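Local coordinates for protein inulin fructotransferase (Bacillus sp. snu-7, PDB 2INV) that converts inulin into a cyclic difructose dianhydride by intramolecular fructosyl transfer, probably acting at the chain end, and folds as a right-handed parallel beta-helix, at residues A[174-188]-A[196-210]. Sequence-based numbering, arbitrary orientation.
Sequences HITGMGFVYLEHALI and RVNDNMIAECGNCVE. With FRU (beta-D-fructofuranose), chain D.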
# COMPACT_ATOMS: atom_id res chain seq x y z
N HIS A 174 -0.50 -11.36 10.22
CA HIS A 174 -1.13 -10.24 9.53
C HIS A 174 -1.87 -9.37 10.54
O HIS A 174 -2.74 -9.85 11.27
CB HIS A 174 -2.10 -10.79 8.48
CG HIS A 174 -2.52 -9.79 7.45
ND1 HIS A 174 -2.07 -8.49 7.43
CD2 HIS A 174 -3.31 -9.92 6.36
CE1 HIS A 174 -2.56 -7.86 6.38
NE2 HIS A 174 -3.32 -8.71 5.71
N ILE A 175 -1.49 -8.09 10.57
CA ILE A 175 -2.10 -7.13 11.49
C ILE A 175 -2.63 -5.96 10.66
O ILE A 175 -1.87 -5.06 10.31
CB ILE A 175 -1.05 -6.55 12.46
CG1 ILE A 175 -0.36 -7.68 13.24
CG2 ILE A 175 -1.70 -5.55 13.40
CD1 ILE A 175 -1.29 -8.48 14.14
N THR A 176 -3.92 -5.96 10.34
CA THR A 176 -4.46 -4.87 9.54
C THR A 176 -5.80 -4.27 9.98
O THR A 176 -6.58 -4.90 10.68
CB THR A 176 -4.55 -5.29 8.05
OG1 THR A 176 -5.00 -4.18 7.27
CG2 THR A 176 -5.52 -6.46 7.89
N GLY A 177 -6.02 -3.03 9.56
CA GLY A 177 -7.24 -2.29 9.87
C GLY A 177 -7.51 -2.02 11.33
O GLY A 177 -8.62 -1.69 11.71
N MSE A 178 -6.48 -2.13 12.16
CA MSE A 178 -6.65 -1.92 13.60
C MSE A 178 -6.63 -0.49 14.11
O MSE A 178 -6.26 0.46 13.39
CB MSE A 178 -5.60 -2.72 14.36
CG MSE A 178 -5.56 -4.21 14.00
SE MSE A 178 -6.64 -5.30 15.16
CE MSE A 178 -6.12 -4.51 16.84
N GLY A 179 -7.03 -0.36 15.37
CA GLY A 179 -7.07 0.92 16.03
C GLY A 179 -6.47 0.72 17.41
O GLY A 179 -7.01 -0.04 18.22
N PHE A 180 -5.34 1.36 17.66
CA PHE A 180 -4.67 1.26 18.95
C PHE A 180 -4.66 2.65 19.54
O PHE A 180 -4.26 3.61 18.87
CB PHE A 180 -3.22 0.80 18.78
CG PHE A 180 -3.07 -0.60 18.27
CD1 PHE A 180 -2.96 -1.68 19.14
CD2 PHE A 180 -2.98 -0.84 16.90
CE1 PHE A 180 -2.76 -2.97 18.67
CE2 PHE A 180 -2.78 -2.12 16.42
CZ PHE A 180 -2.66 -3.19 17.29
N VAL A 181 -5.08 2.79 20.80
CA VAL A 181 -5.08 4.10 21.42
C VAL A 181 -4.87 4.06 22.93
O VAL A 181 -5.41 3.20 23.63
CB VAL A 181 -6.38 4.85 21.06
CG1 VAL A 181 -7.59 4.11 21.61
CG2 VAL A 181 -6.33 6.26 21.61
N TYR A 182 -4.05 4.99 23.40
CA TYR A 182 -3.70 5.14 24.81
C TYR A 182 -3.14 3.90 25.51
O TYR A 182 -3.51 3.58 26.64
CB TYR A 182 -4.92 5.70 25.58
CG TYR A 182 -4.84 7.19 25.90
CD1 TYR A 182 -4.40 8.12 24.96
CD2 TYR A 182 -5.22 7.66 27.16
CE1 TYR A 182 -4.34 9.49 25.26
CE2 TYR A 182 -5.16 9.03 27.48
CZ TYR A 182 -4.72 9.93 26.52
OH TYR A 182 -4.66 11.27 26.84
N LEU A 183 -2.21 3.22 24.83
CA LEU A 183 -1.56 2.01 25.36
C LEU A 183 -0.06 2.29 25.51
O LEU A 183 0.54 2.87 24.60
CB LEU A 183 -1.73 0.84 24.38
CG LEU A 183 -3.12 0.23 24.25
CD1 LEU A 183 -3.16 -0.66 23.02
CD2 LEU A 183 -3.44 -0.56 25.50
N GLU A 184 0.55 1.84 26.60
CA GLU A 184 1.97 2.11 26.72
C GLU A 184 2.72 1.45 25.57
O GLU A 184 3.68 2.00 25.05
CB GLU A 184 2.55 1.65 28.06
CG GLU A 184 3.88 2.34 28.29
CD GLU A 184 4.46 2.17 29.67
OE1 GLU A 184 3.69 2.21 30.65
OE2 GLU A 184 5.70 2.03 29.77
N HIS A 185 2.26 0.26 25.19
CA HIS A 185 2.85 -0.47 24.07
C HIS A 185 1.66 -0.95 23.26
O HIS A 185 0.84 -1.72 23.76
CB HIS A 185 3.65 -1.67 24.56
CG HIS A 185 4.82 -1.32 25.42
ND1 HIS A 185 6.08 -1.08 24.91
CD2 HIS A 185 4.92 -1.16 26.76
CE1 HIS A 185 6.91 -0.80 25.91
NE2 HIS A 185 6.23 -0.84 27.04
N ALA A 186 1.54 -0.50 22.02
CA ALA A 186 0.41 -0.91 21.20
C ALA A 186 0.64 -2.32 20.67
O ALA A 186 -0.06 -3.26 21.04
CB ALA A 186 0.23 0.05 20.04
N LEU A 187 1.65 -2.45 19.82
CA LEU A 187 1.97 -3.73 19.21
C LEU A 187 3.44 -4.13 19.34
O LEU A 187 4.35 -3.34 19.06
CB LEU A 187 1.61 -3.68 17.73
CG LEU A 187 1.99 -4.90 16.89
CD1 LEU A 187 1.05 -6.04 17.20
CD2 LEU A 187 1.93 -4.54 15.42
N ILE A 188 3.67 -5.38 19.76
CA ILE A 188 5.02 -5.91 19.91
C ILE A 188 5.10 -7.26 19.20
O ILE A 188 4.24 -8.12 19.40
CB ILE A 188 5.39 -6.12 21.40
CG1 ILE A 188 5.48 -4.78 22.12
CG2 ILE A 188 6.73 -6.86 21.50
CD1 ILE A 188 5.75 -4.89 23.61
N ARG A 196 3.14 -8.85 8.42
CA ARG A 196 2.55 -7.73 7.75
C ARG A 196 1.76 -6.88 8.70
O ARG A 196 0.83 -7.35 9.38
CB ARG A 196 1.67 -8.17 6.62
CG ARG A 196 2.34 -8.01 5.28
CD ARG A 196 1.45 -8.54 4.24
NE ARG A 196 1.17 -9.94 4.52
CZ ARG A 196 0.10 -10.58 4.05
NH1 ARG A 196 -0.79 -9.94 3.29
NH2 ARG A 196 -0.08 -11.86 4.33
N VAL A 197 2.16 -5.62 8.75
CA VAL A 197 1.55 -4.62 9.58
C VAL A 197 1.22 -3.53 8.57
O VAL A 197 2.08 -2.77 8.17
CB VAL A 197 2.58 -4.13 10.62
CG1 VAL A 197 2.02 -3.00 11.44
CG2 VAL A 197 3.00 -5.29 11.51
N ASN A 198 -0.04 -3.47 8.16
CA ASN A 198 -0.47 -2.50 7.15
C ASN A 198 -1.90 -2.00 7.36
O ASN A 198 -2.75 -2.71 7.88
CB ASN A 198 -0.39 -3.14 5.76
CG ASN A 198 -1.48 -4.17 5.54
OD1 ASN A 198 -1.51 -5.21 6.21
ND2 ASN A 198 -2.38 -3.90 4.59
N ASP A 199 -2.14 -0.76 6.93
CA ASP A 199 -3.46 -0.14 7.02
C ASP A 199 -3.99 -0.02 8.46
O ASP A 199 -5.16 -0.30 8.72
CB ASP A 199 -4.46 -0.94 6.18
CG ASP A 199 -5.60 -0.10 5.66
OD1 ASP A 199 -5.46 1.13 5.61
OD2 ASP A 199 -6.64 -0.68 5.28
N ASN A 200 -3.13 0.39 9.40
CA ASN A 200 -3.54 0.54 10.80
C ASN A 200 -3.42 1.96 11.31
O ASN A 200 -2.72 2.79 10.72
CB ASN A 200 -2.73 -0.37 11.73
CG ASN A 200 -2.68 -1.81 11.28
OD1 ASN A 200 -3.71 -2.57 11.63
ND2 ASN A 200 -1.73 -2.23 10.62
N MSE A 201 -4.09 2.22 12.43
CA MSE A 201 -4.07 3.52 13.10
C MSE A 201 -3.57 3.28 14.52
O MSE A 201 -4.33 2.82 15.38
CB MSE A 201 -5.46 4.13 13.12
CG MSE A 201 -5.60 5.37 14.00
SE MSE A 201 -4.43 6.80 13.50
CE MSE A 201 -5.44 7.49 12.02
N ILE A 202 -2.30 3.58 14.73
CA ILE A 202 -1.65 3.38 16.02
C ILE A 202 -1.17 4.73 16.54
O ILE A 202 -0.09 5.19 16.16
CB ILE A 202 -0.43 2.48 15.86
CG1 ILE A 202 -0.75 1.36 14.87
CG2 ILE A 202 -0.01 1.91 17.21
CD1 ILE A 202 0.43 0.52 14.49
N ALA A 203 -1.95 5.36 17.41
CA ALA A 203 -1.52 6.66 17.90
C ALA A 203 -1.90 6.95 19.34
O ALA A 203 -2.81 6.31 19.90
CB ALA A 203 -2.05 7.75 17.00
N GLU A 204 -1.20 7.93 19.91
CA GLU A 204 -1.43 8.32 21.28
C GLU A 204 -1.13 7.10 22.14
O GLU A 204 -1.83 6.78 23.11
CB GLU A 204 -2.87 8.83 21.44
CG GLU A 204 -3.06 10.14 20.64
CD GLU A 204 -4.42 10.79 20.81
OE1 GLU A 204 -5.22 10.33 21.66
OE2 GLU A 204 -4.70 11.78 20.10
N CYS A 205 -0.05 6.42 21.76
CA CYS A 205 0.46 5.24 22.43
C CYS A 205 1.89 5.55 22.84
O CYS A 205 2.58 6.33 22.16
CB CYS A 205 0.46 4.04 21.49
SG CYS A 205 -1.17 3.27 21.23
N GLY A 206 2.34 4.98 23.96
CA GLY A 206 3.70 5.24 24.39
C GLY A 206 4.65 4.76 23.31
O GLY A 206 5.60 5.43 22.94
N ASN A 207 4.35 3.56 22.81
CA ASN A 207 5.11 2.93 21.74
C ASN A 207 4.09 2.38 20.76
O ASN A 207 3.04 1.89 21.16
CB ASN A 207 5.95 1.77 22.29
CG ASN A 207 6.91 2.20 23.38
OD1 ASN A 207 6.50 2.48 24.50
ND2 ASN A 207 8.19 2.26 23.05
N CYS A 208 4.40 2.43 19.47
CA CYS A 208 3.47 1.94 18.46
C CYS A 208 3.79 0.53 17.94
O CYS A 208 3.04 -0.41 18.21
CB CYS A 208 3.39 2.95 17.30
SG CYS A 208 2.73 4.55 17.83
N VAL A 209 4.88 0.37 17.19
CA VAL A 209 5.24 -0.95 16.68
C VAL A 209 6.68 -1.32 17.04
O VAL A 209 7.63 -0.64 16.67
CB VAL A 209 5.06 -1.05 15.16
CG1 VAL A 209 5.51 -2.42 14.68
CG2 VAL A 209 3.61 -0.82 14.79
N GLU A 210 6.81 -2.43 17.76
CA GLU A 210 8.11 -2.93 18.21
C GLU A 210 8.46 -4.32 17.68
O GLU A 210 7.93 -5.33 18.16
CB GLU A 210 8.16 -2.94 19.74
CG GLU A 210 8.09 -1.56 20.37
CD GLU A 210 7.93 -1.62 21.88
OE1 GLU A 210 6.78 -1.47 22.36
OE2 GLU A 210 8.95 -1.82 22.59
C1 FRU D . -2.72 15.40 20.03
C2 FRU D . -2.12 14.86 18.67
C3 FRU D . -1.82 13.33 18.66
C4 FRU D . -0.56 13.16 17.78
C5 FRU D . 0.12 14.48 17.98
C6 FRU D . 0.55 15.02 16.61
O1 FRU D . -2.05 14.82 21.18
O3 FRU D . -2.65 12.20 18.59
O4 FRU D . 0.20 12.02 18.13
O5 FRU D . -0.80 15.38 18.69
O6 FRU D . 1.57 15.90 16.84
O HOH W 1 -7.19 -3.31 6.00
O HOH W 2 -7.35 1.13 10.75
O HOH W 3 4.51 -1.02 20.97
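The Arg196 guanidinium stacks over one face of the His174 ring, 4.2 Å between centres and tilted by 23°, while Thr176 CG2 sits near the rim of the opposite face. Arg196 NH1 also forms a salt bridge with Asp199 of a second subunit, placing the stack at a subunit interface. At the His185 ring edge, ND1 donates in the ring plane to the syn lone pair of Glu210 OE1 (2.7 Å), almost straight at 170° about the hydrogen. Asn200 suits the bend between strands because its amide gives and takes: with CG anti to the carbonyl carbon (chi1 -51°), ND2 reaches Ile175 O (2.9 Å), which Asn198 N meets from the other face, and OD1 accepts from Met178 N (2.9 Å). ND2 also bonds Asn223 on the next coil. A leucine here would probably leave Met178 N without its acceptor. Inside, Ile202 CG2 presses against Ala186 CB at a tight 3.4 Å, where a methyl suffices. Glu204 OE2 accepts from O3 of the bound fructose at 2.6 Å in the glycan pocket. These successive beta-helix coils pair 174-181 with 196-198 and 201-203, and 185-193 with 207-211; strands 135-146 and 162-166 precede them, 219-221, 224-226 and 232-240 follow.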